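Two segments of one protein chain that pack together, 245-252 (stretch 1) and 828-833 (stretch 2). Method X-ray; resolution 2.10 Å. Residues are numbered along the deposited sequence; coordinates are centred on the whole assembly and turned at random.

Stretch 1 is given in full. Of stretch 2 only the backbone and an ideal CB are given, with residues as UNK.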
ATOM      1  N   PRO A 245      55.239   3.934 -16.284  1.00 20.44           N
ATOM      2  CA  PRO A 245      54.146   3.890 -17.269  1.00 26.07           C
ATOM      3  C   PRO A 245      53.262   2.636 -17.180  1.00 29.02           C
ATOM      4  O   PRO A 245      52.166   2.631 -17.743  1.00 22.23           O
ATOM      5  CB  PRO A 245      54.880   3.900 -18.623  1.00 27.42           C
ATOM      6  CG  PRO A 245      56.360   3.797 -18.318  1.00 28.47           C
ATOM      7  CD  PRO A 245      56.515   3.480 -16.863  1.00 28.03           C
ATOM      8  N   ARG A 246      53.735   1.585 -16.521  1.00 24.04           N
ATOM      9  CA  ARG A 246      52.879   0.441 -16.224  1.00 27.31           C
ATOM     10  C   ARG A 246      53.013   0.111 -14.751  1.00 24.31           C
ATOM     11  O   ARG A 246      53.510  -0.963 -14.401  1.00 22.06           O
ATOM     12  CB  ARG A 246      53.242  -0.808 -17.053  1.00 20.42           C
ATOM     13  CG  ARG A 246      53.096  -0.694 -18.566  1.00 21.64           C
ATOM     14  CD  ARG A 246      51.677  -0.392 -19.044  1.00 19.21           C
ATOM     15  NE  ARG A 246      50.657  -1.293 -18.506  1.00 25.37           N
ATOM     16  CZ  ARG A 246      49.431  -1.426 -19.015  1.00 22.90           C
ATOM     17  NH1 ARG A 246      49.080  -0.746 -20.100  1.00 22.89           N
ATOM     18  NH2 ARG A 246      48.555  -2.253 -18.457  1.00 25.42           N
ATOM     19  N   PHE A 247      52.581   1.035 -13.894  1.00 22.95           N
ATOM     20  CA  PHE A 247      52.612   0.832 -12.451  1.00 18.83           C
ATOM     21  C   PHE A 247      51.413  -0.011 -12.032  1.00 25.97           C
ATOM     22  O   PHE A 247      50.329   0.510 -11.756  1.00 23.17           O
ATOM     23  CB  PHE A 247      52.628   2.175 -11.704  1.00 25.80           C
ATOM     24  CG  PHE A 247      52.789   2.037 -10.212  1.00 18.08           C
ATOM     25  CD1 PHE A 247      51.813   2.499  -9.352  1.00 12.99           C
ATOM     26  CD2 PHE A 247      53.913   1.419  -9.677  1.00 22.19           C
ATOM     27  CE1 PHE A 247      51.955   2.362  -7.986  1.00 21.47           C
ATOM     28  CE2 PHE A 247      54.059   1.279  -8.312  1.00 19.04           C
ATOM     29  CZ  PHE A 247      53.081   1.748  -7.466  1.00 23.28           C
ATOM     30  N   GLU A 248      51.622  -1.323 -11.987  1.00 26.54           N
ATOM     31  CA  GLU A 248      50.540  -2.281 -11.806  1.00 23.28           C
ATOM     32  C   GLU A 248      51.105  -3.616 -11.330  1.00 22.36           C
ATOM     33  O   GLU A 248      52.238  -3.982 -11.666  1.00 26.17           O
ATOM     34  CB  GLU A 248      49.809  -2.493 -13.139  1.00 21.87           C
ATOM     35  CG  GLU A 248      50.674  -3.216 -14.181  1.00 25.21           C
ATOM     36  CD  GLU A 248      50.107  -3.160 -15.592  1.00 29.24           C
ATOM     37  OE1 GLU A 248      48.925  -2.792 -15.754  1.00 27.55           O
ATOM     38  OE2 GLU A 248      50.851  -3.481 -16.543  1.00 24.83           O
ATOM     39  N   ALA A 249      50.299  -4.352 -10.571  1.00 26.53           N
ATOM     40  CA  ALA A 249      50.703  -5.646 -10.026  1.00 26.07           C
ATOM     41  C   ALA A 249      51.298  -6.615 -11.056  1.00 27.80           C
ATOM     42  O   ALA A 249      52.326  -7.240 -10.796  1.00 30.08           O
ATOM     43  CB  ALA A 249      49.536  -6.296  -9.304  1.00 21.48           C
ATOM     44  N   ILE A 250      50.656  -6.763 -12.214  1.00 24.92           N
ATOM     45  CA  ILE A 250      51.128  -7.754 -13.184  1.00 28.47           C
ATOM     46  C   ILE A 250      52.478  -7.379 -13.799  1.00 27.95           C
ATOM     47  O   ILE A 250      53.178  -8.234 -14.345  1.00 27.12           O
ATOM     48  CB  ILE A 250      50.099  -8.054 -14.301  1.00 30.09           C
ATOM     49  CG1 ILE A 250      49.850  -6.813 -15.163  1.00 28.75           C
ATOM     50  CG2 ILE A 250      48.801  -8.614 -13.708  1.00 24.73           C
ATOM     51  CD1 ILE A 250      49.014  -7.087 -16.394  1.00 25.71           C
ATOM     52  N   SER A 251      52.847  -6.106 -13.707  1.00 21.97           N
ATOM     53  CA  SER A 251      54.161  -5.679 -14.178  1.00 28.38           C
ATOM     54  C   SER A 251      55.143  -5.492 -13.019  1.00 26.92           C
ATOM     55  O   SER A 251      56.138  -4.783 -13.146  1.00 27.37           O
ATOM     56  CB  SER A 251      54.044  -4.391 -14.998  1.00 26.63           C
ATOM     57  OG  SER A 251      53.285  -4.607 -16.178  1.00 23.13           O
ATOM     58  N   ARG A 252      54.863  -6.133 -11.888  1.00 25.48           N
ATOM     59  CA  ARG A 252      55.697  -5.962 -10.699  1.00 28.41           C
ATOM     60  C   ARG A 252      57.188  -6.201 -10.966  1.00 34.63           C
ATOM     61  O   ARG A 252      58.039  -5.462 -10.461  1.00 31.68           O
ATOM     62  CB  ARG A 252      55.212  -6.857  -9.556  1.00 25.82           C
ATOM     63  CG  ARG A 252      56.230  -6.999  -8.422  1.00 30.43           C
ATOM     64  CD  ARG A 252      55.684  -7.826  -7.260  1.00 24.80           C
ATOM     65  NE  ARG A 252      54.880  -7.025  -6.335  1.00 34.76           N
ATOM     66  CZ  ARG A 252      53.551  -6.935  -6.367  1.00 24.71           C
ATOM     67  NH1 ARG A 252      52.860  -7.591  -7.286  1.00 23.12           N
ATOM     68  NH2 ARG A 252      52.913  -6.180  -5.479  1.00 24.39           N
ATOM     69  N   UNK A 828      52.363 -15.955 -19.345  1.00 22.68           N
ATOM     70  CA  UNK A 828      53.127 -15.051 -18.488  1.00 31.83           C
ATOM     71  C   UNK A 828      52.201 -13.937 -18.002  1.00 33.70           C
ATOM     72  O   UNK A 828      51.538 -13.275 -18.802  1.00 28.66           O
ATOM     73  CB  UNK A 828      54.334 -14.474 -19.231  1.00 31.83           C
ATOM     74  N   UNK A 829      52.151 -13.742 -16.688  1.00 31.87           N
ATOM     75  CA  UNK A 829      51.240 -12.775 -16.079  1.00 30.33           C
ATOM     76  C   UNK A 829      51.539 -11.336 -16.518  1.00 28.72           C
ATOM     77  O   UNK A 829      50.682 -10.458 -16.426  1.00 30.82           O
ATOM     78  CB  UNK A 829      51.319 -12.877 -14.554  1.00 30.33           C
ATOM     79  N   UNK A 830      52.752 -11.100 -16.999  1.00 26.76           N
ATOM     80  CA  UNK A 830      53.174  -9.754 -17.382  1.00 28.71           C
ATOM     81  C   UNK A 830      52.748  -9.393 -18.805  1.00 31.56           C
ATOM     82  O   UNK A 830      52.884  -8.248 -19.222  1.00 32.24           O
ATOM     83  CB  UNK A 830      54.693  -9.629 -17.252  1.00 28.71           C
ATOM     84  N   UNK A 831      52.235 -10.370 -19.546  1.00 28.01           N
ATOM     85  CA  UNK A 831      51.873 -10.159 -20.947  1.00 23.01           C
ATOM     86  C   UNK A 831      50.600  -9.340 -21.094  1.00 24.04           C
ATOM     87  O   UNK A 831      49.619  -9.569 -20.388  1.00 24.51           O
ATOM     88  CB  UNK A 831      51.703 -11.505 -21.655  1.00 23.01           C
ATOM     89  N   UNK A 832      50.633  -8.379 -22.007  1.00 25.92           N
ATOM     90  CA  UNK A 832      49.486  -7.528 -22.282  1.00 25.51           C
ATOM     91  C   UNK A 832      48.830  -7.958 -23.582  1.00 28.39           C
ATOM     92  O   UNK A 832      47.609  -7.893 -23.728  1.00 25.14           O
ATOM     93  CB  UNK A 832      49.900  -6.057 -22.348  1.00 25.51           C
ATOM     94  N   UNK A 833      49.657  -8.385 -24.529  1.00 28.12           N
ATOM     95  CA  UNK A 833      49.175  -8.756 -25.847  1.00 32.21           C
ATOM     96  C   UNK A 833      49.692 -10.129 -26.234  1.00 29.51           C
ATOM     97  O   UNK A 833      50.894 -10.319 -26.413  1.00 27.98           O
ATOM     98  CB  UNK A 833      49.594  -7.715 -26.887  1.00 32.21           C
TER

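Position 828 has nothing of stretch 1 within 5.5 Å of its ideal CB, so the neighbouring segment says little about it. Its backbone says more: 828 opens a type I turn closed by the bond from N of 831 to O of 828, 3.1 Å. The first position of such turns favours Asp, Asn, Ser or Thr, whose short polar side chains can accept from an NH inside the turn. The residue is Asp828, with chi1 t, and its OD1 accepts from N of 830 at 3.1 Å, nearly linearly.

At position 829, phi/psi of -63/-21 suits most residues, proline included. CA-to-CB runs sideways to stretch 1, and the ideal CB lies 5.0 Å from Ile250 CB. What stretch 1 offers here is aliphatic, so Val, Ile, Leu, Pro or Ala would all be reasonable. The residue is Val829, chi1 p; its CG2 meets Ile250 CG2 at 3.6 Å.

Position 830 is where the backbones come closest, its CA 5.1 Å from that of Ile250. The ideal CB points sideways and sits only 3.6 Å from Ile250 O. A small residue such as Ala, Ser or Gly fits this close approach well, though the CB direction does not exclude a longer one. It is Ala830. Its CA makes a CA-H...O contact with Ile250 O at 3.4 Å, and a water donates both to its carbonyl O (2.8 Å) and to Ser251 OG (2.7 Å), linking the two stretches.

Position 831 points away from stretch 1, which therefore cannot select its side chain. It is Thr831, whose OG1 is hydrogen-bonded elsewhere in the structure.

Position 832 turns toward stretch 1, but its ideal CB is still more than 5.5 Å away, so a side chain must reach. Ahead lies the carboxylate of Glu248, already bound by Arg246 NE to OE2 (2.9 Å) and by Arg246 NH2 to OE1 (2.8 Å), and by Ser251 OG to OE2 (2.7 Å). A donor of some length would suit: His, Gln, Lys or Arg, though the nearby guanidinium makes a further positive charge less welcome. The residue is His832, chi1 m, with NE2 donating to Glu248 OE2 at 2.8 Å, near the ring plane. NE2 also lies over one face of the Arg246 guanidinium, 3.2 Å from NH2, but the angle is too poor for a hydrogen bond.

Position 833 is out of reach; its extended backbone (-129/114) favours beta-branched residues, and it is Val833.

Stretch 2 (828-833) DVATHV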
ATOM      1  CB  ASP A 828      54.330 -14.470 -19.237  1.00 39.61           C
ATOM      2  CG  ASP A 828      55.086 -13.422 -18.419  1.00 63.84           C
ATOM      3  OD1 ASP A 828      54.848 -13.317 -17.196  1.00 67.76           O
ATOM      4  OD2 ASP A 828      55.925 -12.701 -19.005  1.00 73.16           O
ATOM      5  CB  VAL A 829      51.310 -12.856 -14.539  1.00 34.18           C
ATOM      6  CG1 VAL A 829      52.726 -12.529 -14.057  1.00 28.47           C
ATOM      7  CG2 VAL A 829      50.289 -11.927 -13.899  1.00 33.39           C
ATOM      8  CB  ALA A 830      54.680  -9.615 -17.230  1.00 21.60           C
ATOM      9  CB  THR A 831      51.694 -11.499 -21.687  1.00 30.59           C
ATOM     10  OG1 THR A 831      52.941 -12.204 -21.685  1.00 34.21           O
ATOM     11  CG2 THR A 831      51.257 -11.265 -23.127  1.00 28.05           C
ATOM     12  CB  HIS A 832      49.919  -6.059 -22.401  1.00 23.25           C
ATOM     13  CG  HIS A 832      50.364  -5.447 -21.108  1.00 25.30           C
ATOM     14  ND1 HIS A 832      51.637  -4.952 -20.917  1.00 24.54           N
ATOM     15  CD2 HIS A 832      49.703  -5.247 -19.943  1.00 22.84           C
ATOM     16  CE1 HIS A 832      51.742  -4.478 -19.689  1.00 28.64           C
ATOM     17  NE2 HIS A 832      50.582  -4.644 -19.076  1.00 29.23           N
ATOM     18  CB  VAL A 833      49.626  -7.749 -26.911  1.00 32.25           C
ATOM     19  CG1 VAL A 833      49.122  -8.179 -28.286  1.00 31.91           C
ATOM     20  CG2 VAL A 833      49.140  -6.345 -26.561  1.00 29.41           C
TER
HETATM   21  O   HOH W   1      54.266  -5.964 -18.305  1.00 26.83           O
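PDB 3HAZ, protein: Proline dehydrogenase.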